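Local coordinates for protein potential RNA-dependent RNA polymerase (Human picobirnavirus, PDB 5I62) that catalyses RNA-directed RNA synthesis, adding ribonucleotides to a growing strand, and is probably involved in both transcription and genome replication, at residues L19-F23 with A307-G311; Y11-N16 with S144-S148; G180-L184 with I304-Y308; S24-S28 with M82-R88. The contacts are given in a common frame with arbitrary orientation. Residues are numbered along the deposited sequence.

How the interactions relate
Interaction 3 pairs two strands of a mixed sheet, probably in the fingers of the polymerase and distinct from the antiparallel sheet of strands 257-261, 355-357, 360-363 and 390-392, probably the palm sheet. Interactions 1, 2 and 4 pack the N-terminal helix 17-28 and its flanking loops around it. Interaction 1, sharing Ala-307 and Tyr-308 with interaction 3, lays the helix across one strand; Tyr-22 OH lies 2.6 Å from Leu-184 O. Interaction 2 lies at the approach to the helix, with Phe-12 CZ 3.5 Å from Val-183 CG2, and interaction 4 at its C-terminal end, with Leu-85 CD1 3.6 Å from Leu-184 CD2. Interactions 2 and 4, centres about 20 Å apart, do not touch.

Interaction 1 of 4, residues L19-F23 with A307-G311; sequences LRAYF and AYNWG
Residues 19-23 form one helical turn, closed by Phe-23 N bonding Leu-19 O at 3.1 Å. The strand 307-309 passes with its axis 9.5 Å away at its closest, the two N-to-C directions at 71°, and the backbones come nearest at Phe-23 and Asn-309, CA to CA 5.5 Å. After the strand the chain turns through Trp-310 (-59/118) and Gly-311 (78/11), the backbone angles of a type II turn. Leu-19 (t, p) sets CG 3.9 Å from Trp-310 CZ3. Arg-20, chi1 t and chi2 p, bends its guanidinium flat over the indole of Trp-310 (chi1 t, chi2 -87°): the planes lie 15° apart, and CZ stands 3.7 Å from the centroid of the five-membered ring, 4° off its normal. This is a stacked cation-pi pair, with no hydrogen bond between NH2 and NE1. Tyr-22 instead sends its hydroxyl to Leu-184 O on the adjoining strand. Phe-23 (chi1 m) points at the strand: CZ reaches Ala-307 CB at 4.2 Å, CE1 lies 3.5 Å from Ala-307 O at the ring edge, and one face covers Trp-310 N, 3.6 Å from Phe-23 CG. That amide also donates to Asn-309 OD1 at 2.7 Å. The whole is a helix crossing the end of strand 306-309 and the type II turn that leads into strand 312-314 of a beta hairpin at the margin of the sheet.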
loop_
_atom_site.group_PDB
_atom_site.type_symbol
_atom_site.label_atom_id
_atom_site.label_comp_id
_atom_site.label_asym_id
_atom_site.label_seq_id
_atom_site.Cartn_x
_atom_site.Cartn_y
_atom_site.Cartn_z
ATOM N N LEU A 19 -8.429 -4.029 23.894
ATOM C CA LEU A 19 -7.001 -4.265 23.697
ATOM C C LEU A 19 -6.621 -5.665 24.152
ATOM O O LEU A 19 -5.782 -6.334 23.537
ATOM C CB LEU A 19 -6.195 -3.222 24.469
ATOM C CG LEU A 19 -4.683 -3.166 24.256
ATOM C CD1 LEU A 19 -4.339 -2.918 22.773
ATOM C CD2 LEU A 19 -4.063 -2.119 25.173
ATOM N N ARG A 20 -7.222 -6.110 25.252
ATOM C CA ARG A 20 -6.975 -7.445 25.772
ATOM C C ARG A 20 -7.386 -8.523 24.772
ATOM O O ARG A 20 -6.629 -9.467 24.511
ATOM C CB ARG A 20 -7.737 -7.600 27.085
ATOM C CG ARG A 20 -7.682 -8.973 27.643
ATOM C CD ARG A 20 -6.290 -9.425 27.723
ATOM N NE ARG A 20 -5.732 -9.124 29.022
ATOM C CZ ARG A 20 -4.692 -9.772 29.517
ATOM N NH1 ARG A 20 -4.118 -10.724 28.779
ATOM N NH2 ARG A 20 -4.224 -9.461 30.720
ATOM N N ALA A 21 -8.587 -8.399 24.209
ATOM C CA ALA A 21 -9.014 -9.322 23.165
ATOM C C ALA A 21 -8.086 -9.255 21.965
ATOM O O ALA A 21 -7.756 -10.286 21.364
ATOM C CB ALA A 21 -10.432 -8.997 22.725
ATOM N N TYR A 22 -7.701 -8.038 21.573
ATOM C CA TYR A 22 -6.836 -7.864 20.410
ATOM C C TYR A 22 -5.581 -8.716 20.537
ATOM O O TYR A 22 -5.260 -9.507 19.644
ATOM C CB TYR A 22 -6.473 -6.391 20.232
ATOM C CG TYR A 22 -5.630 -6.146 18.998
ATOM C CD1 TYR A 22 -6.222 -5.911 17.759
ATOM C CD2 TYR A 22 -4.244 -6.181 19.069
ATOM C CE1 TYR A 22 -5.446 -5.705 16.624
ATOM C CE2 TYR A 22 -3.465 -5.985 17.937
ATOM C CZ TYR A 22 -4.074 -5.740 16.730
ATOM O OH TYR A 22 -3.287 -5.535 15.620
ATOM N N PHE A 23 -4.857 -8.576 21.645
ATOM C CA PHE A 23 -3.594 -9.293 21.760
ATOM C C PHE A 23 -3.790 -10.794 21.955
ATOM O O PHE A 23 -2.920 -11.584 21.551
ATOM C CB PHE A 23 -2.742 -8.693 22.870
ATOM C CG PHE A 23 -2.015 -7.445 22.448
ATOM C CD1 PHE A 23 -1.153 -7.481 21.354
ATOM C CD2 PHE A 23 -2.202 -6.242 23.105
ATOM C CE1 PHE A 23 -0.460 -6.347 20.943
ATOM C CE2 PHE A 23 -1.515 -5.095 22.693
ATOM C CZ PHE A 23 -0.643 -5.159 21.609
ATOM N N ALA A 307 4.610 -2.709 20.472
ATOM C CA ALA A 307 3.861 -3.560 21.400
ATOM C C ALA A 307 3.323 -4.745 20.598
ATOM O O ALA A 307 2.404 -4.600 19.796
ATOM C CB ALA A 307 2.736 -2.779 22.072
ATOM N N TYR A 308 3.897 -5.926 20.804
ATOM C CA TYR A 308 3.535 -7.086 19.997
ATOM C C TYR A 308 2.741 -8.131 20.773
ATOM O O TYR A 308 2.256 -9.097 20.169
ATOM C CB TYR A 308 4.790 -7.725 19.382
ATOM C CG TYR A 308 5.827 -8.162 20.398
ATOM C CD1 TYR A 308 5.818 -9.453 20.915
ATOM C CD2 TYR A 308 6.824 -7.291 20.821
ATOM C CE1 TYR A 308 6.761 -9.860 21.837
ATOM C CE2 TYR A 308 7.779 -7.684 21.745
ATOM C CZ TYR A 308 7.742 -8.973 22.247
ATOM O OH TYR A 308 8.680 -9.372 23.172
ATOM N N ASN A 309 2.582 -7.951 22.080
ATOM C CA ASN A 309 1.736 -8.805 22.903
ATOM C C ASN A 309 1.346 -8.000 24.134
ATOM O O ASN A 309 1.910 -6.942 24.400
ATOM C CB ASN A 309 2.447 -10.110 23.281
ATOM C CG ASN A 309 1.489 -11.171 23.843
ATOM O OD1 ASN A 309 0.273 -10.996 23.849
ATOM N ND2 ASN A 309 2.050 -12.276 24.307
ATOM N N TRP A 310 0.355 -8.500 24.876
ATOM C CA TRP A 310 -0.019 -7.834 26.119
ATOM C C TRP A 310 1.180 -7.793 27.055
ATOM O O TRP A 310 1.716 -8.835 27.434
ATOM C CB TRP A 310 -1.190 -8.552 26.784
ATOM C CG TRP A 310 -1.676 -7.841 27.988
ATOM C CD1 TRP A 310 -1.212 -7.972 29.265
ATOM C CD2 TRP A 310 -2.712 -6.861 28.036
ATOM N NE1 TRP A 310 -1.908 -7.138 30.113
ATOM C CE2 TRP A 310 -2.843 -6.453 29.386
ATOM C CE3 TRP A 310 -3.559 -6.304 27.076
ATOM C CZ2 TRP A 310 -3.772 -5.504 29.792
ATOM C CZ3 TRP A 310 -4.491 -5.362 27.481
ATOM C CH2 TRP A 310 -4.588 -4.969 28.832
ATOM N N GLY A 311 1.627 -6.592 27.406
ATOM C CA GLY A 311 2.755 -6.480 28.306
ATOM C C GLY A 311 4.118 -6.713 27.685
ATOM O O GLY A 311 5.099 -6.857 28.414
#

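Interaction 2 of 4, residues Y11-N16 with S144-S148; sequences YFNIPN and SPYFS
Both segments are irregular, and their backbones come closest at Phe-12 and Pro-145, CA to CA 3.9 Å, then at Asn-13 and Tyr-146, 5.2 Å. Cis peptide bonds precede Pro-15 and Pro-145, and Phe-147 adopts left-handed backbone angles (50/48). Hydrogen bonds come first: Asn-13 N donates almost linearly to Pro-145 O at 2.8 Å, and Ser-144 OG (chi1 t) donates to Tyr-11 O at 3.1 Å. Two CA-H...O contacts of 3.3 Å reinforce them, Pro-145 CA to Tyr-11 O and Phe-12 CA to Pro-145 O. Asn-16 is the N-cap of helix 17-28, its OD1 receiving Leu-19 N, so the loop pairing lies directly before the start of that helix; Asn-16 ND2 lies 2.9 Å from Tyr-146 O. A water bridges the segments, accepting from Asn-13 ND2 at 3.0 Å and donating to Tyr-146 O at 2.9 Å. Van der Waals contacts complete the set: Phe-12 CE1 (chi1 m) rests 3.9 Å from Ser-144 CB, and Asn-13 ND2 meets the Tyr-146 ring edge, 3.6 Å from CD1.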
loop_
_atom_site.group_PDB
_atom_site.type_symbol
_atom_site.label_atom_id
_atom_site.label_comp_id
_atom_site.label_asym_id
_atom_site.label_seq_id
_atom_site.Cartn_x
_atom_site.Cartn_y
_atom_site.Cartn_z
ATOM N N TYR A 11 1.815 3.044 28.563
ATOM C CA TYR A 11 1.679 2.950 27.116
ATOM C C TYR A 11 0.226 2.884 26.680
ATOM O O TYR A 11 -0.124 3.401 25.616
ATOM C CB TYR A 11 2.409 1.712 26.597
ATOM C CG TYR A 11 3.910 1.798 26.715
ATOM C CD1 TYR A 11 4.550 1.514 27.908
ATOM C CD2 TYR A 11 4.690 2.152 25.615
ATOM C CE1 TYR A 11 5.933 1.598 28.016
ATOM C CE2 TYR A 11 6.066 2.230 25.712
ATOM C CZ TYR A 11 6.681 1.956 26.913
ATOM O OH TYR A 11 8.056 2.038 27.011
ATOM N N PHE A 12 -0.637 2.247 27.478
ATOM C CA PHE A 12 -2.038 2.102 27.119
ATOM C C PHE A 12 -2.937 2.483 28.278
ATOM O O PHE A 12 -2.595 2.299 29.443
ATOM C CB PHE A 12 -2.357 0.686 26.661
ATOM C CG PHE A 12 -1.609 0.292 25.431
ATOM C CD1 PHE A 12 -2.099 0.636 24.180
ATOM C CD2 PHE A 12 -0.375 -0.317 25.527
ATOM C CE1 PHE A 12 -1.399 0.319 23.037
ATOM C CE2 PHE A 12 0.345 -0.636 24.369
ATOM C CZ PHE A 12 -0.177 -0.314 23.137
ATOM N N ASN A 13 -4.094 3.006 27.924
ATOM C CA ASN A 13 -5.127 3.368 28.881
ATOM C C ASN A 13 -5.755 2.072 29.380
ATOM O O ASN A 13 -6.412 1.367 28.614
ATOM C CB ASN A 13 -6.141 4.275 28.194
ATOM C CG ASN A 13 -7.166 4.852 29.155
ATOM O OD1 ASN A 13 -6.823 5.360 30.225
ATOM N ND2 ASN A 13 -8.426 4.790 28.763
ATOM N N ILE A 14 -5.496 1.721 30.648
ATOM C CA ILE A 14 -5.857 0.408 31.247
ATOM C C ILE A 14 -6.823 0.669 32.409
ATOM O O ILE A 14 -6.533 1.513 33.251
ATOM C CB ILE A 14 -4.585 -0.365 31.759
ATOM C CG1 ILE A 14 -3.598 -0.674 30.626
ATOM C CG2 ILE A 14 -4.934 -1.655 32.506
ATOM C CD1 ILE A 14 -4.204 -1.395 29.435
ATOM N N PRO A 15 -7.935 -0.084 32.492
ATOM C CA PRO A 15 -8.214 -1.270 31.679
ATOM C C PRO A 15 -8.769 -0.976 30.282
ATOM O O PRO A 15 -9.288 0.104 30.001
ATOM C CB PRO A 15 -9.256 -2.046 32.526
ATOM C CG PRO A 15 -9.610 -1.123 33.710
ATOM C CD PRO A 15 -9.070 0.233 33.380
ATOM N N ASN A 16 -8.640 -1.973 29.407
ATOM C CA ASN A 16 -9.131 -1.884 28.033
ATOM C C ASN A 16 -9.408 -3.297 27.557
ATOM O O ASN A 16 -8.517 -3.971 27.021
ATOM C CB ASN A 16 -8.122 -1.196 27.112
ATOM C CG ASN A 16 -8.712 -0.854 25.751
ATOM O OD1 ASN A 16 -9.575 -1.566 25.231
ATOM N ND2 ASN A 16 -8.270 0.261 25.179
ATOM N N SER A 144 -2.090 3.494 20.371
ATOM C CA SER A 144 -1.602 3.906 21.674
ATOM C C SER A 144 -2.004 5.364 21.972
ATOM O O SER A 144 -1.896 6.211 21.086
ATOM C CB SER A 144 -0.076 3.711 21.657
ATOM O OG SER A 144 0.577 4.347 22.707
ATOM N N PRO A 145 -2.488 5.668 23.200
ATOM C CA PRO A 145 -2.782 4.795 24.341
ATOM C C PRO A 145 -4.228 4.286 24.466
ATOM O O PRO A 145 -4.470 3.322 25.197
ATOM C CB PRO A 145 -2.479 5.696 25.539
ATOM C CG PRO A 145 -3.011 7.012 25.087
ATOM C CD PRO A 145 -2.625 7.088 23.579
ATOM N N TYR A 146 -5.181 4.925 23.800
ATOM C CA TYR A 146 -6.582 4.601 24.046
ATOM C C TYR A 146 -7.081 3.399 23.262
ATOM O O TYR A 146 -8.032 2.756 23.707
ATOM C CB TYR A 146 -7.484 5.794 23.736
ATOM C CG TYR A 146 -7.215 6.970 24.650
ATOM C CD1 TYR A 146 -7.514 6.900 26.015
ATOM C CD2 TYR A 146 -6.660 8.140 24.154
ATOM C CE1 TYR A 146 -7.259 7.978 26.863
ATOM C CE2 TYR A 146 -6.390 9.215 24.986
ATOM C CZ TYR A 146 -6.698 9.126 26.341
ATOM O OH TYR A 146 -6.439 10.196 27.156
ATOM N N PHE A 147 -6.484 3.082 22.116
ATOM C CA PHE A 147 -6.919 1.938 21.307
ATOM C C PHE A 147 -8.436 1.950 21.078
ATOM O O PHE A 147 -9.133 0.949 21.267
ATOM C CB PHE A 147 -6.475 0.622 21.943
ATOM C CG PHE A 147 -6.280 -0.495 20.947
ATOM C CD1 PHE A 147 -5.140 -0.548 20.150
ATOM C CD2 PHE A 147 -7.238 -1.490 20.808
ATOM C CE1 PHE A 147 -4.966 -1.585 19.224
ATOM C CE2 PHE A 147 -7.071 -2.516 19.897
ATOM C CZ PHE A 147 -5.934 -2.567 19.111
ATOM N N SER A 148 -8.947 3.109 20.682
ATOM C CA SER A 148 -10.351 3.299 20.356
ATOM C C SER A 148 -10.454 3.836 18.940
ATOM O O SER A 148 -9.456 3.954 18.220
ATOM C CB SER A 148 -11.040 4.263 21.331
ATOM O OG SER A 148 -10.640 3.998 22.656
HETATM O O HOH W 1 -9.160 3.410 26.251
#

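Interaction 3 of 4, residues G180-L184 with I304-Y308; sequences GAAVL and IPLAY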
loop_
_atom_site.group_PDB
_atom_site.type_symbol
_atom_site.label_atom_id
_atom_site.label_comp_id
_atom_site.label_asym_id
_atom_site.label_seq_id
_atom_site.Cartn_x
_atom_site.Cartn_y
_atom_site.Cartn_z
ATOM N N GLY A 180 4.770 6.129 23.939
ATOM C CA GLY A 180 4.155 5.678 22.696
ATOM C C GLY A 180 4.720 4.346 22.215
ATOM O O GLY A 180 5.908 4.058 22.356
ATOM N N ALA A 181 3.843 3.529 21.631
ATOM C CA ALA A 181 4.267 2.308 20.967
ATOM C C ALA A 181 3.306 1.993 19.830
ATOM O O ALA A 181 2.086 2.083 19.994
ATOM C CB ALA A 181 4.339 1.130 21.950
ATOM N N ALA A 182 3.861 1.597 18.684
ATOM C CA ALA A 182 3.038 0.978 17.659
ATOM C C ALA A 182 2.476 -0.332 18.196
ATOM O O ALA A 182 3.064 -0.975 19.066
ATOM C CB ALA A 182 3.839 0.709 16.381
ATOM N N VAL A 183 1.331 -0.727 17.677
ATOM C CA VAL A 183 0.739 -2.016 18.013
ATOM C C VAL A 183 0.874 -2.936 16.812
ATOM O O VAL A 183 0.587 -2.531 15.681
ATOM C CB VAL A 183 -0.731 -1.856 18.433
ATOM C CG1 VAL A 183 -1.434 -3.208 18.468
ATOM C CG2 VAL A 183 -0.816 -1.157 19.804
ATOM N N LEU A 184 1.297 -4.183 17.060
ATOM C CA LEU A 184 1.465 -5.172 15.995
ATOM C C LEU A 184 0.110 -5.516 15.393
ATOM O O LEU A 184 -0.746 -6.099 16.069
ATOM C CB LEU A 184 2.143 -6.433 16.518
ATOM C CG LEU A 184 2.359 -7.525 15.449
ATOM C CD1 LEU A 184 3.356 -7.078 14.373
ATOM C CD2 LEU A 184 2.797 -8.854 16.050
ATOM N N ILE A 304 10.092 3.922 16.622
ATOM C CA ILE A 304 9.027 3.812 17.636
ATOM C C ILE A 304 9.015 2.406 18.223
ATOM O O ILE A 304 9.241 1.428 17.483
ATOM C CB ILE A 304 7.658 4.178 17.024
ATOM C CG1 ILE A 304 6.573 4.342 18.112
ATOM C CG2 ILE A 304 7.237 3.155 15.955
ATOM C CD1 ILE A 304 5.283 4.930 17.577
ATOM N N PRO A 305 8.826 2.236 19.540
ATOM C CA PRO A 305 8.732 0.882 20.095
ATOM C C PRO A 305 7.542 0.144 19.499
ATOM O O PRO A 305 6.625 0.749 18.945
ATOM C CB PRO A 305 8.550 1.121 21.607
ATOM C CG PRO A 305 9.143 2.511 21.839
ATOM C CD PRO A 305 8.774 3.272 20.599
ATOM N N LEU A 306 7.570 -1.182 19.615
ATOM C CA LEU A 306 6.512 -2.050 19.105
ATOM C C LEU A 306 5.912 -2.886 20.225
ATOM O O LEU A 306 6.611 -3.712 20.819
ATOM C CB LEU A 306 7.049 -2.984 18.024
ATOM C CG LEU A 306 6.037 -3.966 17.443
ATOM C CD1 LEU A 306 4.899 -3.246 16.679
ATOM C CD2 LEU A 306 6.761 -4.959 16.534
ATOM N N ALA A 307 4.610 -2.709 20.472
ATOM C CA ALA A 307 3.861 -3.560 21.400
ATOM C C ALA A 307 3.323 -4.745 20.598
ATOM O O ALA A 307 2.404 -4.600 19.796
ATOM C CB ALA A 307 2.736 -2.779 22.072
ATOM N N TYR A 308 3.897 -5.926 20.804
ATOM C CA TYR A 308 3.535 -7.086 19.997
ATOM C C TYR A 308 2.741 -8.131 20.773
ATOM O O TYR A 308 2.256 -9.097 20.169
ATOM C CB TYR A 308 4.790 -7.725 19.382
ATOM C CG TYR A 308 5.827 -8.162 20.398
ATOM C CD1 TYR A 308 5.818 -9.453 20.915
ATOM C CD2 TYR A 308 6.824 -7.291 20.821
ATOM C CE1 TYR A 308 6.761 -9.860 21.837
ATOM C CE2 TYR A 308 7.779 -7.684 21.745
ATOM C CZ TYR A 308 7.742 -8.973 22.247
ATOM O OH TYR A 308 8.680 -9.372 23.172
#
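In the mixed sheet, strands 182-184 and 306-308 run parallel, short axes at 28°: Ala-182 pairs with Leu-306 on one face and Val-183 with Ala-307 on the other, CA to CA 4.8 and 4.9 Å. Leu-306 (t, p) swings CD1 to 4.1 Å from Ala-182 CB and 4.2 Å from Leu-184 CB, while chi1 t of Ile-304 brings CG2 to 4.2 Å from Ala-182 CB and chi2 t carries CD1 to 3.8 Å from Ala-182 N. Leu-184 is also t, p, and its CD2 reaches Tyr-308 CB at 4.0 Å; Tyr-308 (chi1 p) sends its ring away. Ala-181 CB touches Pro-305 CB and Ala-307 CB, both at 4.2 Å. Alternating bonds of a parallel pair join the backbones: Ala-182 N to Pro-305 O (2.9 Å), Ala-307 N to Ala-182 O (2.7 Å) and Leu-184 N to Ala-307 O (3.0 Å). Trp-204 of strand 199-205 packs on Ala-182 and Leu-306, helix 89-97 meets Leu-306, and helix 17-28 covers Val-183 with Tyr-22 and Phe-23.

Interaction 4 of 4, residues S24-S28 with M82-R88; sequences SNVVS and MLPLKER
Val-26 sits in the last turn of a helix, where Ser-28 N bonds Ser-24 O at 2.9 Å, and of all residues it loses most surface to the contact. Its chi1 is t, which places CG1 4.0 Å from Leu-85 CB, and its carbonyl O takes a weak hydrogen bond from Leu-85 N (3.1 Å, 128°). Leu-85 (t, p) points at the helix and opens a 3-10 turn, 85-87, in which Glu-87 N bonds Pro-84 O at 2.8 Å; Val-27 CA and Leu-85 CA are 4.8 Å apart. Pro-84 enters alongside, CB 3.3 Å from Val-27 O. Met-82, extended with three t angles, reaches over Val-26, CE 4.3 Å from its CA, and passes SD 3.9 Å from Asn-25 OD1. A water donates to Val-26 O and Leu-83 O, 2.7 Å each, and accepts from Arg-88 NH1 at 3.0 Å; Arg-88 NH2 binds Gly-185 O. The contact is mainly apolar packing; Val-26 O gains a weak amide bond and the water, and no salt bridge forms.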
loop_
_atom_site.group_PDB
_atom_site.type_symbol
_atom_site.label_atom_id
_atom_site.label_comp_id
_atom_site.label_asym_id
_atom_site.label_seq_id
_atom_site.Cartn_x
_atom_site.Cartn_y
_atom_site.Cartn_z
ATOM N N SER A 24 -4.909 -11.215 22.555
ATOM C CA SER A 24 -5.226 -12.643 22.588
ATOM C C SER A 24 -5.334 -13.195 21.179
ATOM O O SER A 24 -4.872 -14.299 20.897
ATOM C CB SER A 24 -6.546 -12.900 23.324
ATOM O OG SER A 24 -6.472 -12.440 24.655
ATOM N N ASN A 25 -6.001 -12.455 20.298
ATOM C CA ASN A 25 -6.123 -12.892 18.917
ATOM C C ASN A 25 -4.767 -12.877 18.209
ATOM O O ASN A 25 -4.487 -13.753 17.377
ATOM C CB ASN A 25 -7.137 -12.025 18.183
ATOM C CG ASN A 25 -7.331 -12.455 16.749
ATOM O OD1 ASN A 25 -7.023 -11.701 15.818
ATOM N ND2 ASN A 25 -7.802 -13.682 16.554
ATOM N N VAL A 26 -3.907 -11.906 18.531
ATOM C CA VAL A 26 -2.545 -11.917 17.983
ATOM C C VAL A 26 -1.820 -13.199 18.388
ATOM O O VAL A 26 -1.162 -13.852 17.569
ATOM C CB VAL A 26 -1.758 -10.672 18.430
ATOM C CG1 VAL A 26 -0.268 -10.840 18.065
ATOM C CG2 VAL A 26 -2.333 -9.392 17.792
ATOM N N VAL A 27 -1.920 -13.569 19.665
ATOM C CA VAL A 27 -1.247 -14.769 20.155
ATOM C C VAL A 27 -1.819 -16.014 19.482
ATOM O O VAL A 27 -1.075 -16.905 19.049
ATOM C CB VAL A 27 -1.360 -14.871 21.691
ATOM C CG1 VAL A 27 -0.781 -16.197 22.174
ATOM C CG2 VAL A 27 -0.655 -13.707 22.373
ATOM N N SER A 28 -3.155 -16.096 19.388
ATOM C CA SER A 28 -3.781 -17.324 18.903
ATOM C C SER A 28 -3.717 -17.461 17.387
ATOM O O SER A 28 -3.665 -18.582 16.875
ATOM C CB SER A 28 -5.247 -17.401 19.347
ATOM O OG SER A 28 -6.063 -16.448 18.675
ATOM N N MET A 82 -4.420 -16.198 9.465
ATOM C CA MET A 82 -3.462 -15.417 10.223
ATOM C C MET A 82 -2.700 -16.334 11.180
ATOM O O MET A 82 -3.301 -16.966 12.057
ATOM C CB MET A 82 -4.208 -14.308 10.971
ATOM C CG MET A 82 -3.379 -13.554 11.961
ATOM S SD MET A 82 -4.433 -12.436 12.936
ATOM C CE MET A 82 -3.166 -11.526 13.783
ATOM N N LEU A 83 -1.382 -16.403 11.021
ATOM C CA LEU A 83 -0.589 -17.296 11.840
ATOM C C LEU A 83 -0.491 -16.769 13.270
ATOM O O LEU A 83 -0.617 -15.566 13.507
ATOM C CB LEU A 83 0.808 -17.464 11.256
ATOM C CG LEU A 83 0.962 -18.128 9.878
ATOM C CD1 LEU A 83 2.427 -18.249 9.512
ATOM C CD2 LEU A 83 0.297 -19.496 9.859
ATOM N N PRO A 84 -0.266 -17.650 14.244
ATOM C CA PRO A 84 -0.045 -17.197 15.625
ATOM C C PRO A 84 1.213 -16.355 15.720
ATOM O O PRO A 84 2.122 -16.466 14.895
ATOM C CB PRO A 84 0.123 -18.494 16.427
ATOM C CG PRO A 84 -0.362 -19.591 15.547
ATOM C CD PRO A 84 -0.290 -19.122 14.119
ATOM N N LEU A 85 1.262 -15.535 16.769
ATOM C CA LEU A 85 2.417 -14.677 17.028
ATOM C C LEU A 85 3.720 -15.470 17.048
ATOM O O LEU A 85 4.742 -15.033 16.503
ATOM C CB LEU A 85 2.223 -13.941 18.358
ATOM C CG LEU A 85 3.404 -13.073 18.798
ATOM C CD1 LEU A 85 3.639 -11.904 17.810
ATOM C CD2 LEU A 85 3.211 -12.564 20.217
ATOM N N LYS A 86 3.698 -16.647 17.676
ATOM C CA LYS A 86 4.882 -17.500 17.731
ATOM C C LYS A 86 5.445 -17.814 16.339
ATOM O O LYS A 86 6.641 -18.103 16.221
ATOM C CB LYS A 86 4.562 -18.810 18.450
ATOM C CG LYS A 86 3.876 -19.819 17.529
ATOM C CD LYS A 86 3.757 -21.200 18.141
ATOM C CE LYS A 86 2.355 -21.584 18.315
ATOM N NZ LYS A 86 2.173 -22.826 19.113
ATOM N N GLU A 87 4.622 -17.770 15.288
ATOM C CA GLU A 87 5.099 -18.054 13.933
ATOM C C GLU A 87 5.326 -16.798 13.092
ATOM O O GLU A 87 5.577 -16.913 11.887
ATOM C CB GLU A 87 4.125 -18.991 13.219
ATOM C CG GLU A 87 3.849 -20.276 13.981
ATOM C CD GLU A 87 2.588 -20.978 13.497
ATOM O OE1 GLU A 87 1.905 -21.626 14.329
ATOM O OE2 GLU A 87 2.263 -20.875 12.287
ATOM N N ARG A 88 5.253 -15.615 13.710
ATOM C CA ARG A 88 5.445 -14.337 13.052
ATOM C C ARG A 88 6.642 -13.578 13.609
ATOM O O ARG A 88 6.872 -12.441 13.200
ATOM C CB ARG A 88 4.181 -13.471 13.193
ATOM C CG ARG A 88 2.935 -14.044 12.491
ATOM C CD ARG A 88 1.703 -13.187 12.719
ATOM N NE ARG A 88 1.858 -11.847 12.162
ATOM C CZ ARG A 88 1.222 -10.769 12.616
ATOM N NH1 ARG A 88 0.381 -10.874 13.649
ATOM N NH2 ARG A 88 1.427 -9.590 12.046
HETATM O O HOH W 2 -0.721 -13.282 15.000
#